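PDB 5EJJ: Ufm1-specific protease, which acts as a thiol protease that hydrolyses the peptide bond at the C-terminal glycine of the ubiquitin-like modifier Ufm1, releasing it from target proteins. Local coordinates for residues G377-H382 against S406-N411; F401-W405 against V453-L458; H483-T489 against L556-P560. All blocks are in the same frame, centred on the assembly; numbering follows the deposited sequence.

Interaction 1. Residues G377-H382 against S406-N411; sequences GPYNYH and SWFILN
W407, on the last turn of helix 396-409, lies against the chain at G377-Y379. Its CB sits 3.9 Å from the CB of Y379. Further out, CG and CD1 pass the carbonyl of P378, and CD1 comes within 3.3 Å of P378 O, at an oblique angle to the ring. On the pyrrole side, NE1 faces the G377 backbone N at the ring edge. At the benzo end, CH2 packs on T489 CG2, beyond the two segments. Chi1 of -179°, with CG opposite the backbone N, lays the indole along this loop.

N411, just past the helix, reaches back over the same ring. Its ND2 lies above one face, offset toward the rim. ND2 donates to W407 O at 2.8 Å, on a lone pair of that oxygen in the carbonyl plane. It also makes a weak bond to P378 O, bent to 124°. The amide thus links the end of the helix to the loop. Beside it, P378 CG packs on L410 CB at 3.8 Å.

S406, the residue before W407, makes the second link. N380 N donates to S406 OG at 2.7 Å, and the bond is nearly straight (170°). The same hydroxyl also bonds to T403 O within its own helix, and two partners would help to set its rotation. S406 CB touches the edge of the H382 imidazole, 3.6 Å from NE2. Beyond the pair, Y379 OH bonds to H360 ND1.

The contact is largely buried. It fastens the extended chain that follows strand 371-374 along the C-terminal part of helix 396-409. That helix starts at C396, the inferred active-site cysteine. A cysteine at the start of a long buried helix is the arrangement of papain-like (clan CA) proteases.

Interaction 2. Residues F401-W405 against V453-L458; sequences FQTIW and VLNELL
F401 and L454 have the nearest CA atoms of this helix pair, 8.2 Å apart. The short axes of 401-405 and 453-457 run in broadly the same direction. They cross at -41° and approach to 12.0 Å, a wide spacing that large side chains fill.

F401 bridges the start of the contact. With CG turned away from the backbone N (chi1 170°), the ring extends toward the second helix. Its CE1 lies 3.4 Å from L454 CD1, and its CZ lies 3.5 Å from V453 CG1. Both methyls come in obliquely to the ring. I424 of helix 421-425 also packs on F401 and V453. One turn later, I404 CG2 makes a looser contact with L454 CD2 at 4.2 Å.

W405 and L458 make the other end. L458 lays its branched tip over one face of the indole: CD1 lies over the six-membered ring, CG above its rim near CH2 and CZ3, and CD2 overhangs the CH2-CZ2 edge. CD1 is 3.5 Å from the centroid of that ring and close to its normal, a CH-pi contact. L457 meets the same ring in its plane, with CB 3.7 Å from W405 CH2. The opposite, polar end of the indole bonds through NE1 to K416 O, and V418 and P419 pack on the side chain too.

The side-chain contacts between the two segments are all apolar. Packing here therefore rests on shape and on removing surface from water. The K416 bond satisfies the indole N-H and would help set how the ring is turned beneath L458.

Interaction 3. Residues H483-T489 against L556-P560; sequences HFETSGT and LPQPP
The turn that leaves helix 477-484 packs against the end of strand 552-557 in the protease sheet, where H483, S487 and T489 meet L556-P559. T489 OG1 donates to P557 O at 2.8 Å. This is the hydrogen bond that joins the two segments. T489 CG2 meets P559 CG tip to tip at 4.0 Å.

H483 stands beside this bond. L556 lies over the centre of one face of its imidazole, with CG 3.9 Å from the ring centroid, a CH-pi contact. P557 O lies at the ring edge. NE2 donates to T489 O at 3.0 Å, nearly in the ring plane, which would help to hold the imidazole in its rotation. S487 CB packs on P559 CD at 3.8 Å.

On the strand side, the Q558 chain bends at chi2 (-75°) and folds back, so that NE2 donates to L556 O at 2.7 Å from above the carbonyl plane.

The turn leads straight into strand 491-494, which pairs antiparallel with 552-557. This is a helix-to-strand connection held against the neighbouring strand of an antiparallel sheet.

How the interactions relate
All three contacts lie in the C-terminal half of the chain, with centres 12 to 14 Å apart. Interactions 1 and 2 share helix 396-409, and their segments alternate along the sequence. They touch where T403 meets N380 and H382. Interaction 3 comes later in the chain and reaches the same helix from the sheet: W407 and F408 of interaction 1 meet T489, P557 and P559, and I404 of interaction 2 meets P557. Helix 396-409 is therefore packed by a preceding loop, by helix 447-457 and by the end of strand 552-557. Three separate parts of the protease domain thus pack on the helix that begins at C396, the inferred active-site cysteine.

Interaction 1. Residues G377-H382 against S406-N411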
# COMPACT_ATOMS: atom_id res chain seq x y z
N GLY A 377 -5.36 8.71 -1.52
CA GLY A 377 -5.12 7.27 -1.42
C GLY A 377 -5.67 6.46 -2.58
O GLY A 377 -5.85 6.99 -3.67
N PRO A 378 -5.92 5.15 -2.36
CA PRO A 378 -6.61 4.28 -3.34
C PRO A 378 -8.15 4.22 -3.18
O PRO A 378 -8.67 4.56 -2.11
CB PRO A 378 -6.01 2.90 -3.02
CG PRO A 378 -5.85 2.94 -1.56
CD PRO A 378 -5.38 4.37 -1.24
N TYR A 379 -8.84 3.77 -4.22
CA TYR A 379 -10.31 3.66 -4.25
C TYR A 379 -10.65 2.60 -5.30
O TYR A 379 -9.77 2.17 -6.04
CB TYR A 379 -10.92 5.00 -4.69
CG TYR A 379 -10.39 5.43 -6.03
CD1 TYR A 379 -11.02 5.03 -7.20
CD2 TYR A 379 -9.22 6.16 -6.13
CE1 TYR A 379 -10.51 5.38 -8.43
CE2 TYR A 379 -8.70 6.51 -7.36
CZ TYR A 379 -9.35 6.12 -8.51
OH TYR A 379 -8.83 6.47 -9.74
N ASN A 380 -11.92 2.18 -5.38
CA ASN A 380 -12.38 1.34 -6.49
C ASN A 380 -13.29 2.09 -7.46
O ASN A 380 -13.82 3.15 -7.15
CB ASN A 380 -13.10 0.08 -6.01
CG ASN A 380 -12.16 -0.97 -5.45
OD1 ASN A 380 -11.10 -1.25 -6.04
ND2 ASN A 380 -12.53 -1.55 -4.30
N TYR A 381 -13.48 1.51 -8.65
CA TYR A 381 -14.32 2.10 -9.67
C TYR A 381 -15.66 1.38 -9.72
O TYR A 381 -15.75 0.27 -10.24
CB TYR A 381 -13.63 1.97 -11.03
CG TYR A 381 -14.37 2.61 -12.19
CD1 TYR A 381 -15.37 3.55 -11.97
CD2 TYR A 381 -14.06 2.27 -13.50
CE1 TYR A 381 -16.05 4.13 -13.03
CE2 TYR A 381 -14.72 2.85 -14.56
CZ TYR A 381 -15.72 3.77 -14.32
OH TYR A 381 -16.39 4.35 -15.38
N HIS A 382 -16.71 2.01 -9.19
CA HIS A 382 -18.06 1.49 -9.31
C HIS A 382 -18.81 2.22 -10.42
O HIS A 382 -18.53 3.39 -10.71
CB HIS A 382 -18.83 1.63 -8.01
CG HIS A 382 -18.13 1.03 -6.83
ND1 HIS A 382 -18.64 -0.03 -6.12
CD2 HIS A 382 -16.96 1.37 -6.22
CE1 HIS A 382 -17.82 -0.33 -5.12
NE2 HIS A 382 -16.79 0.51 -5.17
N SER A 406 -15.70 3.14 -1.14
CA SER A 406 -14.57 2.25 -1.31
C SER A 406 -13.27 2.94 -0.89
O SER A 406 -12.38 2.31 -0.32
CB SER A 406 -14.49 1.76 -2.75
OG SER A 406 -13.87 2.72 -3.58
N TRP A 407 -13.17 4.24 -1.14
CA TRP A 407 -11.98 4.97 -0.72
C TRP A 407 -11.83 4.90 0.79
O TRP A 407 -10.72 4.80 1.29
CB TRP A 407 -12.01 6.42 -1.18
CG TRP A 407 -10.81 7.23 -0.82
CD1 TRP A 407 -9.82 7.62 -1.65
CD2 TRP A 407 -10.49 7.80 0.47
NE1 TRP A 407 -8.88 8.37 -0.98
CE2 TRP A 407 -9.27 8.49 0.33
CE3 TRP A 407 -11.10 7.78 1.72
CZ2 TRP A 407 -8.67 9.16 1.39
CZ3 TRP A 407 -10.48 8.44 2.78
CH2 TRP A 407 -9.29 9.12 2.60
N PHE A 408 -12.94 4.93 1.51
CA PHE A 408 -12.87 4.89 2.98
C PHE A 408 -12.46 3.52 3.57
O PHE A 408 -11.88 3.47 4.68
CB PHE A 408 -14.14 5.46 3.62
CG PHE A 408 -14.15 6.96 3.72
CD1 PHE A 408 -14.72 7.73 2.71
CD2 PHE A 408 -13.55 7.61 4.80
CE1 PHE A 408 -14.71 9.12 2.79
CE2 PHE A 408 -13.53 9.00 4.89
CZ PHE A 408 -14.11 9.75 3.88
N ILE A 409 -12.72 2.43 2.87
CA ILE A 409 -12.19 1.17 3.36
C ILE A 409 -10.74 1.00 2.92
O ILE A 409 -9.84 0.80 3.76
CB ILE A 409 -13.07 -0.06 3.05
CG1 ILE A 409 -13.47 -0.12 1.59
CG2 ILE A 409 -14.36 -0.01 3.88
CD1 ILE A 409 -14.85 -0.80 1.40
N LEU A 410 -10.47 1.18 1.63
CA LEU A 410 -9.11 1.05 1.10
C LEU A 410 -8.10 1.99 1.76
O LEU A 410 -6.91 1.94 1.44
CB LEU A 410 -9.10 1.23 -0.41
CG LEU A 410 -9.26 -0.09 -1.17
CD1 LEU A 410 -10.35 -0.92 -0.55
CD2 LEU A 410 -9.55 0.12 -2.64
N ASN A 411 -8.57 2.85 2.67
CA ASN A 411 -7.70 3.82 3.32
C ASN A 411 -7.69 3.69 4.83
O ASN A 411 -7.02 4.47 5.52
CB ASN A 411 -8.03 5.23 2.87
CG ASN A 411 -7.45 5.55 1.50
OD1 ASN A 411 -6.40 6.20 1.38
ND2 ASN A 411 -8.10 5.04 0.45

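Interaction 2. Residues F401-W405 against V453-L458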
# COMPACT_ATOMS: atom_id res chain seq x y z
N PHE A 401 -21.28 7.42 -4.98
CA PHE A 401 -21.34 7.25 -3.54
C PHE A 401 -20.51 6.03 -3.17
O PHE A 401 -19.76 6.05 -2.19
CB PHE A 401 -22.78 7.04 -3.09
CG PHE A 401 -22.89 6.63 -1.67
CD1 PHE A 401 -22.80 7.57 -0.65
CD2 PHE A 401 -23.06 5.31 -1.34
CE1 PHE A 401 -22.90 7.21 0.67
CE2 PHE A 401 -23.15 4.93 -0.02
CZ PHE A 401 -23.07 5.88 0.99
N GLN A 402 -20.66 4.98 -3.96
CA GLN A 402 -19.94 3.73 -3.75
C GLN A 402 -18.43 3.91 -3.90
O GLN A 402 -17.64 3.44 -3.06
CB GLN A 402 -20.49 2.64 -4.67
CG GLN A 402 -21.84 2.08 -4.22
CD GLN A 402 -22.34 0.98 -5.13
OE1 GLN A 402 -22.03 0.97 -6.32
NE2 GLN A 402 -23.12 0.05 -4.57
N THR A 403 -18.02 4.60 -4.96
CA THR A 403 -16.63 4.98 -5.11
C THR A 403 -16.14 5.71 -3.85
O THR A 403 -15.20 5.27 -3.22
CB THR A 403 -16.40 5.84 -6.34
OG1 THR A 403 -16.64 5.06 -7.52
CG2 THR A 403 -14.96 6.34 -6.36
N ILE A 404 -16.80 6.78 -3.46
CA ILE A 404 -16.39 7.48 -2.24
C ILE A 404 -16.31 6.52 -1.06
O ILE A 404 -15.47 6.67 -0.17
CB ILE A 404 -17.33 8.66 -1.91
CG1 ILE A 404 -17.28 9.70 -3.03
CG2 ILE A 404 -16.96 9.34 -0.60
CD1 ILE A 404 -18.26 10.80 -2.84
N TRP A 405 -17.17 5.51 -1.05
CA TRP A 405 -17.19 4.59 0.07
C TRP A 405 -15.95 3.73 0.03
O TRP A 405 -15.22 3.62 1.02
CB TRP A 405 -18.44 3.70 0.08
CG TRP A 405 -18.60 2.90 1.35
CD1 TRP A 405 -17.88 1.81 1.71
CD2 TRP A 405 -19.52 3.15 2.42
NE1 TRP A 405 -18.29 1.35 2.94
CE2 TRP A 405 -19.31 2.16 3.39
CE3 TRP A 405 -20.53 4.09 2.63
CZ2 TRP A 405 -20.04 2.09 4.57
CZ3 TRP A 405 -21.27 4.02 3.81
CH2 TRP A 405 -21.02 3.02 4.76
N VAL A 453 -26.55 10.10 3.63
CA VAL A 453 -26.28 8.66 3.77
C VAL A 453 -24.90 8.42 4.39
O VAL A 453 -24.74 7.67 5.35
CB VAL A 453 -26.34 7.95 2.40
CG1 VAL A 453 -26.12 6.46 2.55
CG2 VAL A 453 -27.66 8.23 1.71
N LEU A 454 -23.91 9.07 3.81
CA LEU A 454 -22.56 9.17 4.35
C LEU A 454 -22.50 9.62 5.82
O LEU A 454 -21.60 9.23 6.55
CB LEU A 454 -21.78 10.19 3.52
CG LEU A 454 -20.41 9.85 2.97
CD1 LEU A 454 -20.35 8.38 2.58
CD2 LEU A 454 -20.17 10.74 1.77
N ASN A 455 -23.44 10.46 6.24
CA ASN A 455 -23.40 10.99 7.61
C ASN A 455 -23.96 10.05 8.68
O ASN A 455 -23.64 10.17 9.86
CB ASN A 455 -24.09 12.35 7.71
CG ASN A 455 -23.87 13.03 9.07
OD1 ASN A 455 -22.87 12.78 9.75
ND2 ASN A 455 -24.81 13.88 9.46
N GLU A 456 -24.80 9.10 8.27
CA GLU A 456 -25.35 8.19 9.25
C GLU A 456 -25.05 6.72 8.98
O GLU A 456 -25.38 5.86 9.80
CB GLU A 456 -26.84 8.43 9.48
CG GLU A 456 -27.74 8.05 8.33
CD GLU A 456 -29.16 8.49 8.57
OE1 GLU A 456 -29.37 9.25 9.54
OE2 GLU A 456 -30.07 8.06 7.81
N LEU A 457 -24.43 6.42 7.85
CA LEU A 457 -23.83 5.09 7.70
C LEU A 457 -22.36 5.12 8.12
O LEU A 457 -21.77 4.07 8.37
CB LEU A 457 -23.99 4.54 6.28
CG LEU A 457 -25.42 4.29 5.83
CD1 LEU A 457 -25.50 3.40 4.58
CD2 LEU A 457 -26.22 3.71 6.98
N LEU A 458 -21.78 6.31 8.22
CA LEU A 458 -20.36 6.43 8.48
C LEU A 458 -19.97 7.49 9.48
O LEU A 458 -18.77 7.71 9.68
CB LEU A 458 -19.60 6.68 7.18
CG LEU A 458 -19.43 5.48 6.26
CD1 LEU A 458 -18.59 5.84 5.04
CD2 LEU A 458 -18.82 4.32 7.02

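Interaction 3. Residues H483-T489 against L556-P560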
# COMPACT_ATOMS: atom_id res chain seq x y z
N HIS A 483 -8.53 20.95 -1.58
CA HIS A 483 -9.18 19.76 -1.02
C HIS A 483 -8.30 18.55 -1.21
O HIS A 483 -7.88 17.93 -0.23
CB HIS A 483 -10.54 19.49 -1.68
CG HIS A 483 -11.10 18.13 -1.38
ND1 HIS A 483 -11.56 17.78 -0.12
CD2 HIS A 483 -11.26 17.04 -2.16
CE1 HIS A 483 -11.97 16.52 -0.15
NE2 HIS A 483 -11.81 16.05 -1.38
N PHE A 484 -8.03 18.23 -2.47
CA PHE A 484 -7.21 17.08 -2.83
C PHE A 484 -5.84 17.02 -2.13
O PHE A 484 -5.34 15.93 -1.84
CB PHE A 484 -7.01 17.03 -4.34
CG PHE A 484 -8.22 16.58 -5.09
CD1 PHE A 484 -8.89 15.43 -4.73
CD2 PHE A 484 -8.67 17.30 -6.19
CE1 PHE A 484 -10.00 15.01 -5.45
CE2 PHE A 484 -9.78 16.88 -6.90
CZ PHE A 484 -10.44 15.74 -6.54
N GLU A 485 -5.24 18.17 -1.85
CA GLU A 485 -3.94 18.20 -1.18
C GLU A 485 -4.11 17.99 0.33
O GLU A 485 -3.13 17.90 1.07
CB GLU A 485 -3.22 19.52 -1.46
CG GLU A 485 -1.70 19.39 -1.68
CD GLU A 485 -0.88 19.39 -0.37
OE1 GLU A 485 -1.07 20.32 0.46
OE2 GLU A 485 -0.03 18.48 -0.18
N THR A 486 -5.34 17.89 0.79
CA THR A 486 -5.60 17.79 2.22
C THR A 486 -6.45 16.57 2.53
O THR A 486 -5.94 15.51 2.86
CB THR A 486 -6.33 19.04 2.75
OG1 THR A 486 -5.58 20.20 2.42
CG2 THR A 486 -6.48 18.96 4.26
N SER A 487 -7.76 16.74 2.41
CA SER A 487 -8.67 15.64 2.68
C SER A 487 -8.41 14.52 1.67
O SER A 487 -8.56 13.34 1.98
CB SER A 487 -10.12 16.14 2.63
OG SER A 487 -10.31 17.19 3.57
N GLY A 488 -8.00 14.90 0.46
CA GLY A 488 -7.62 13.95 -0.57
C GLY A 488 -8.60 12.85 -0.94
O GLY A 488 -8.19 11.82 -1.45
N THR A 489 -9.88 13.07 -0.69
CA THR A 489 -10.94 12.11 -1.04
C THR A 489 -11.54 12.37 -2.41
O THR A 489 -11.50 13.50 -2.91
CB THR A 489 -12.06 12.21 -0.03
OG1 THR A 489 -12.39 13.59 0.15
CG2 THR A 489 -11.61 11.62 1.28
N LEU A 556 -17.63 16.99 -0.63
CA LEU A 556 -16.21 16.89 -0.34
C LEU A 556 -15.99 16.16 0.97
O LEU A 556 -15.90 16.80 2.03
CB LEU A 556 -15.63 18.29 -0.20
CG LEU A 556 -15.01 18.93 -1.44
CD1 LEU A 556 -15.96 18.91 -2.60
CD2 LEU A 556 -14.58 20.35 -1.14
N PRO A 557 -15.89 14.81 0.91
CA PRO A 557 -15.83 13.99 2.13
C PRO A 557 -14.64 14.30 3.02
O PRO A 557 -13.52 14.47 2.52
CB PRO A 557 -15.77 12.57 1.57
CG PRO A 557 -16.42 12.67 0.21
CD PRO A 557 -15.96 13.99 -0.30
N GLN A 558 -14.88 14.39 4.32
CA GLN A 558 -13.80 14.68 5.26
C GLN A 558 -13.48 13.42 6.06
O GLN A 558 -14.37 12.82 6.67
CB GLN A 558 -14.17 15.81 6.23
CG GLN A 558 -14.82 17.04 5.60
CD GLN A 558 -13.84 17.91 4.84
OE1 GLN A 558 -13.06 18.66 5.44
NE2 GLN A 558 -13.88 17.83 3.52
N PRO A 559 -12.21 13.02 6.07
CA PRO A 559 -11.82 11.84 6.84
C PRO A 559 -11.62 12.23 8.30
O PRO A 559 -11.20 13.37 8.57
CB PRO A 559 -10.47 11.45 6.22
CG PRO A 559 -10.28 12.37 5.02
CD PRO A 559 -11.08 13.59 5.34
N PRO A 560 -11.90 11.30 9.23
CA PRO A 560 -11.77 11.56 10.67
C PRO A 560 -10.33 11.84 11.05
O PRO A 560 -9.48 11.85 10.16
CB PRO A 560 -12.30 10.28 11.33
CG PRO A 560 -12.43 9.28 10.22
CD PRO A 560 -12.55 10.01 8.93